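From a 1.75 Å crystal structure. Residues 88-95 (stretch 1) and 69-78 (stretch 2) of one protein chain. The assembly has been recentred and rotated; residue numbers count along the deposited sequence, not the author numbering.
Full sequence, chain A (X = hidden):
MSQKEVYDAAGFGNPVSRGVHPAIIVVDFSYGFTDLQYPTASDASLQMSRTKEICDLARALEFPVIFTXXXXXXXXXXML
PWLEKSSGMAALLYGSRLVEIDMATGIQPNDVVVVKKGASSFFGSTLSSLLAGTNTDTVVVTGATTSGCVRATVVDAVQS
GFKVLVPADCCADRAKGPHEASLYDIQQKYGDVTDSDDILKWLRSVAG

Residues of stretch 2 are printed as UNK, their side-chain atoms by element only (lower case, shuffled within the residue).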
# COMPACT_ATOMS: atom_id res chain seq x y z
N GLY A 88 -12.61 21.36 -5.70
CA GLY A 88 -13.45 21.67 -4.54
C GLY A 88 -12.92 21.06 -3.25
O GLY A 88 -13.13 21.58 -2.16
N MET A 89 -12.20 19.94 -3.39
CA MET A 89 -11.64 19.24 -2.25
C MET A 89 -10.56 20.04 -1.52
O MET A 89 -10.27 19.77 -0.36
CB MET A 89 -11.11 17.87 -2.67
CG MET A 89 -12.16 17.00 -3.34
SD MET A 89 -13.51 16.53 -2.24
CE MET A 89 -14.56 15.65 -3.39
N ALA A 90 -9.96 21.01 -2.20
CA ALA A 90 -8.91 21.83 -1.60
C ALA A 90 -9.41 22.68 -0.42
O ALA A 90 -8.61 23.16 0.38
CB ALA A 90 -8.24 22.71 -2.66
N ALA A 91 -10.73 22.84 -0.32
CA ALA A 91 -11.35 23.57 0.79
C ALA A 91 -11.31 22.81 2.12
O ALA A 91 -11.52 23.40 3.19
CB ALA A 91 -12.79 23.94 0.43
N LEU A 92 -11.01 21.52 2.06
CA LEU A 92 -11.02 20.63 3.22
C LEU A 92 -9.70 20.69 3.99
O LEU A 92 -8.91 19.76 3.97
CB LEU A 92 -11.37 19.19 2.79
CG LEU A 92 -12.75 18.89 2.16
CD1 LEU A 92 -13.90 19.15 3.12
CD2 LEU A 92 -13.01 19.64 0.87
N LEU A 93 -9.49 21.81 4.68
CA LEU A 93 -8.21 22.08 5.36
C LEU A 93 -8.27 21.74 6.83
O LEU A 93 -9.31 21.94 7.47
CB LEU A 93 -7.83 23.56 5.19
CG LEU A 93 -7.53 24.11 3.78
CD1 LEU A 93 -7.50 25.63 3.78
CD2 LEU A 93 -6.23 23.54 3.22
N TYR A 94 -7.16 21.22 7.38
CA TYR A 94 -7.06 20.96 8.82
C TYR A 94 -7.47 22.23 9.57
O TYR A 94 -7.17 23.34 9.13
CB TYR A 94 -5.63 20.59 9.23
CG TYR A 94 -5.18 19.18 8.90
CD1 TYR A 94 -4.59 18.90 7.68
CD2 TYR A 94 -5.30 18.14 9.83
CE1 TYR A 94 -4.15 17.62 7.37
CE2 TYR A 94 -4.86 16.85 9.52
CZ TYR A 94 -4.28 16.60 8.29
OH TYR A 94 -3.82 15.33 7.95
N GLY A 95 -8.16 22.05 10.70
CA GLY A 95 -8.58 23.19 11.52
C GLY A 95 -9.83 23.90 11.04
O GLY A 95 -10.31 24.83 11.71
N UNK A 69 -12.27 11.01 7.26
CA UNK A 69 -12.41 12.38 6.80
C UNK A 69 -11.26 12.69 5.84
O UNK A 69 -10.15 12.15 5.99
o UNK A 69 -12.85 14.69 7.51
c UNK A 69 -11.10 13.50 8.68
c UNK A 69 -12.46 13.39 7.98
N UNK A 70 -11.54 13.52 4.85
CA UNK A 70 -10.51 14.07 3.98
C UNK A 70 -10.08 15.42 4.55
O UNK A 70 -10.91 16.32 4.73
c UNK A 70 -10.02 15.06 1.71
c UNK A 70 -12.13 13.02 0.57
c UNK A 70 -11.03 14.27 2.53
c UNK A 70 -11.36 12.91 1.87
N UNK A 71 -8.79 15.56 4.84
CA UNK A 71 -8.24 16.82 5.33
C UNK A 71 -6.83 17.05 4.79
O UNK A 71 -6.04 16.10 4.73
c UNK A 71 -8.23 16.83 6.86
N UNK A 72 -6.54 18.29 4.40
CA UNK A 72 -5.23 18.67 3.85
C UNK A 72 -4.53 19.78 4.61
O UNK A 72 -5.16 20.71 5.11
c UNK A 72 -7.36 18.35 1.10
c UNK A 72 -6.01 16.07 0.29
c UNK A 72 -6.04 18.15 1.51
c UNK A 72 -7.31 16.30 -0.11
c UNK A 72 -8.00 17.43 0.29
o UNK A 72 -7.93 15.37 -0.91
c UNK A 72 -5.38 17.00 1.10
c UNK A 72 -5.36 19.15 2.40
N UNK A 73 -3.21 19.68 4.67
CA UNK A 73 -2.38 20.83 4.99
C UNK A 73 -2.21 21.62 3.74
O UNK A 73 -2.16 21.04 2.64
n UNK A 73 -1.48 20.09 7.96
c UNK A 73 -1.10 19.56 6.78
c UNK A 73 -1.02 20.38 5.52
c UNK A 73 -1.45 19.13 8.91
c UNK A 73 -0.83 18.22 7.02
n UNK A 73 -1.06 17.99 8.33
N UNK A 74 -2.11 22.96 3.85
CA UNK A 74 -1.98 23.82 2.67
C UNK A 74 -0.87 23.39 1.70
O UNK A 74 -1.07 23.42 0.48
c UNK A 74 -2.22 23.75 5.10
c UNK A 74 -2.33 25.16 4.60
c UNK A 74 -1.64 25.19 3.28
N UNK A 75 0.27 22.96 2.23
CA UNK A 75 1.40 22.54 1.40
C UNK A 75 1.16 21.28 0.58
O UNK A 75 1.86 21.03 -0.39
N UNK A 76 0.17 20.48 0.98
CA UNK A 76 -0.16 19.25 0.26
C UNK A 76 -0.95 19.50 -1.02
O UNK A 76 -0.88 18.71 -1.96
c UNK A 76 -0.95 18.29 1.16
o UNK A 76 -0.50 15.62 3.45
c UNK A 76 -0.13 17.64 2.26
c UNK A 76 -0.95 16.75 3.16
o UNK A 76 -2.06 17.15 3.59
N UNK A 77 -1.71 20.60 -1.04
CA UNK A 77 -2.62 20.90 -2.16
C UNK A 77 -1.94 20.83 -3.55
O UNK A 77 -2.41 20.11 -4.43
c UNK A 77 -5.27 21.42 -0.40
c UNK A 77 -3.38 22.25 -1.97
c UNK A 77 -4.07 22.32 -0.59
c UNK A 77 -4.36 22.51 -3.10
N UNK A 78 -0.80 21.54 -3.74
CA UNK A 78 -0.16 21.47 -5.06
C UNK A 78 0.53 20.13 -5.37
O UNK A 78 0.90 19.88 -6.52
c UNK A 78 0.86 22.61 -5.03
c UNK A 78 1.13 22.85 -3.58
c UNK A 78 -0.17 22.55 -2.87

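Position 69 carries three side-chain atoms, one carbon bearing an oxygen and a second carbon, all out of reach of stretch 1. The fork of one O and one C makes this Thr69.

Position 70 has four carbons, forked at the first, one arm two carbons long, and they approach the Leu92 side chain: Ile70. Its CG2 lies 4.5 Å from Leu92 CB, while its backbone O approaches Leu92 CB at 3.5 Å.

Position 71 has a single carbon, set over a face of the Tyr94 ring, hence Ala71. That CB sits 4.0 Å from the centroid of the Tyr94 ring, almost on the ring normal, a CH-pi contact. Its CA also meets Leu92 O at 3.3 Å in a CA-H...O contact.

Position 72 shows one carbon, then a six-carbon ring bearing an oxygen, with ring carbons against Met89 and Leu92, so it is Tyr72. CB points away from stretch 1 overall, yet with chi1 in the m well the ring comes back. Its CE2 reaches Met89 O at 3.3 Å, near the ring plane, and Met89 CB at 4.3 Å; its CD2 lies 4.4 Å from Leu92 CB.

At position 73 one carbon leads to a five-membered ring of three carbons and two nitrogens, lying over a face of the Tyr94 ring: His73. The two rings form an offset stack, centroids 3.8 Å apart and planes at 10°.

At position 74 three carbons close a ring onto the backbone N and approach Leu93, giving Pro74. Its CD is 4.4 Å from Leu93 CD2.

Position 75 has no side-chain atoms and no contact with stretch 1: Gly75.

Position 76 has three carbons, the third carrying two oxygens, one of them at the edge of the Tyr94 ring. With no nitrogen in the side chain, this is Glu76. Its OE2 lies 4.3 Å from Tyr94 CE1 and accepts a hydrogen bond from His73 N at 3.0 Å.

Position 77 again has four carbons, forked at the first with one longer arm, packed against Ala90 and Leu93: Ile77. Its CG2 packs 3.9 Å from Ala90 CB, and its CD1 lies 4.3 Å from Leu93 CD2.

Position 78, three carbons closed onto the backbone N and out of reach, is Pro78.

The rule is a short backbone clamp with side chains filling in around it. Tyr72 N donates to Leu92 O (2.8 Å) and Tyr94 N to Tyr72 O (3.1 Å), making a single bridge between Leu93 and Tyr72. Beside it, the Tyr94 ring lies between His73 on one face and Ala71 CB on the opposite one, while aliphatic contacts extend the packing to Ala90 and Leu93.

Stretch 2 69-78: TIAYHPGEIP
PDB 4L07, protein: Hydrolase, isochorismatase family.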